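Local structure of tetraacyldisaccharide 4'-kinase (Aquifex aeolicus, 4ITL) at residues L58-K63 with L108-V113. The protein probably transfers the gamma-phosphate of ATP to the 4'-position of a tetraacyldisaccharide 1-phosphate, forming lipid IVA in lipid A biosynthesis. Numbering follows the deposited sequence.
Sequences LADLLK and LPHVSV
Ala59 packs its methyl group against two apolar side chains of 108-113. Its CB lies 3.8 Å from Leu108 CD1 and 3.9 Å from Val111 CG2. All three residues are buried. CG1 of Val111 is anti to the backbone N (chi1 168°), which puts CG2 anti to the carbonyl carbon, where it meets Ala59 CB. The same CG2 methyl also sits 3.7 Å above one face of the His110 ring, offset toward the rim. Leu108 and Val111 also touch Ile69 of strand 67-71.

The protein belongs to the P-loop NTPase clan. Helix 51-61 begins within the predicted ATP-binding loop, whose last residues are Lys51 and Thr52. Residues 58-61 form the C-terminal end of this helix, and Leu62 is the first residue to leave it. Across from it, a type I turn from Leu108 to Val111 leads from helix 99-107 into strand 112-115, which runs parallel to strand 67-71. The turn is closed by Val111 N to Leu108 O, 3.1 Å.

The polar contacts lie on the more exposed side and are loose; no hydrogen bond crosses between the segments. His110 CG is placed between the backbone N and the carbonyl carbon (chi1 63°), and the ring reaches the helix end. Ala59 O meets the ring edge near its plane, 3.6 Å from His110 NE2. Asp60 OD1 approaches obliquely, 3.5 Å from His110 CE1. The carboxylate and ring planes are 20° apart. Asp60 OD1 and His110 NE2 are 4.0 Å apart, so the carboxylate could favour a protonated ring. Asp60 OD2 hydrogen-bonds a glycerol, probably from the crystallisation liquor.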
# COMPACT_ATOMS: atom_id res chain seq x y z
N LEU A 58 -3.90 -6.30 7.55
CA LEU A 58 -3.00 -6.94 8.48
C LEU A 58 -3.02 -6.24 9.84
O LEU A 58 -3.17 -6.88 10.90
CB LEU A 58 -1.59 -6.91 7.87
CG LEU A 58 -0.68 -8.06 8.05
CD1 LEU A 58 -1.41 -9.37 7.72
CD2 LEU A 58 0.51 -7.78 7.10
N ALA A 59 -2.95 -4.92 9.82
CA ALA A 59 -2.94 -4.16 11.08
C ALA A 59 -4.18 -4.47 11.90
O ALA A 59 -4.11 -4.60 13.12
CB ALA A 59 -2.81 -2.68 10.83
N ASP A 60 -5.32 -4.63 11.22
CA ASP A 60 -6.56 -5.00 11.91
C ASP A 60 -6.55 -6.42 12.44
O ASP A 60 -7.08 -6.65 13.53
CB ASP A 60 -7.79 -4.79 11.03
CG ASP A 60 -8.16 -3.32 10.90
OD1 ASP A 60 -8.07 -2.60 11.92
OD2 ASP A 60 -8.51 -2.88 9.78
N LEU A 61 -5.88 -7.34 11.76
CA LEU A 61 -5.70 -8.69 12.27
C LEU A 61 -4.94 -8.64 13.59
O LEU A 61 -5.18 -9.44 14.48
CB LEU A 61 -4.96 -9.57 11.27
CG LEU A 61 -5.70 -9.96 10.00
CD1 LEU A 61 -4.94 -11.04 9.27
CD2 LEU A 61 -7.11 -10.43 10.32
N LEU A 62 -4.02 -7.70 13.68
CA LEU A 62 -2.97 -7.71 14.69
C LEU A 62 -3.33 -6.80 15.87
O LEU A 62 -2.47 -6.38 16.62
CB LEU A 62 -1.64 -7.29 14.08
CG LEU A 62 -0.98 -8.36 13.21
CD1 LEU A 62 0.24 -7.80 12.51
CD2 LEU A 62 -0.62 -9.58 14.03
N LYS A 63 -4.62 -6.49 15.99
CA LYS A 63 -5.09 -5.42 16.86
C LYS A 63 -4.77 -5.69 18.32
O LYS A 63 -4.72 -4.77 19.13
CB LYS A 63 -6.60 -5.21 16.69
CG LYS A 63 -7.43 -6.47 16.87
CD LYS A 63 -8.91 -6.21 16.63
CE LYS A 63 -9.13 -5.36 15.39
NZ LYS A 63 -10.39 -5.71 14.66
N LEU A 108 -5.68 4.18 10.48
CA LEU A 108 -5.32 3.22 11.52
C LEU A 108 -4.99 3.94 12.84
O LEU A 108 -3.84 3.97 13.25
CB LEU A 108 -4.11 2.35 11.09
CG LEU A 108 -4.32 1.56 9.81
CD1 LEU A 108 -3.02 0.85 9.41
CD2 LEU A 108 -5.47 0.56 9.95
N PRO A 109 -6.01 4.45 13.54
CA PRO A 109 -5.80 5.23 14.75
C PRO A 109 -5.21 4.44 15.92
O PRO A 109 -4.95 5.05 16.95
CB PRO A 109 -7.22 5.75 15.09
CG PRO A 109 -8.14 4.78 14.50
CD PRO A 109 -7.43 4.14 13.29
N HIS A 110 -4.98 3.14 15.77
CA HIS A 110 -4.42 2.35 16.86
C HIS A 110 -2.92 1.97 16.60
O HIS A 110 -2.28 1.39 17.47
CB HIS A 110 -5.31 1.10 17.14
CG HIS A 110 -5.40 0.13 15.99
ND1 HIS A 110 -6.16 0.37 14.86
CD2 HIS A 110 -4.85 -1.09 15.81
CE1 HIS A 110 -6.06 -0.66 14.04
NE2 HIS A 110 -5.27 -1.56 14.60
N VAL A 111 -2.37 2.37 15.44
CA VAL A 111 -1.06 1.89 14.92
C VAL A 111 -0.02 3.02 14.91
O VAL A 111 -0.39 4.17 14.77
CB VAL A 111 -1.27 1.36 13.46
CG1 VAL A 111 -0.00 1.11 12.72
CG2 VAL A 111 -2.15 0.10 13.47
N SER A 112 1.27 2.73 15.08
CA SER A 112 2.30 3.75 14.85
C SER A 112 2.81 3.65 13.44
O SER A 112 2.68 2.61 12.82
CB SER A 112 3.45 3.62 15.84
OG SER A 112 2.94 3.80 17.15
N VAL A 113 3.34 4.77 12.93
CA VAL A 113 3.89 4.80 11.59
C VAL A 113 5.20 5.55 11.65
O VAL A 113 5.26 6.64 12.23
CB VAL A 113 2.96 5.48 10.57
CG1 VAL A 113 3.62 5.53 9.20
CG2 VAL A 113 1.61 4.77 10.49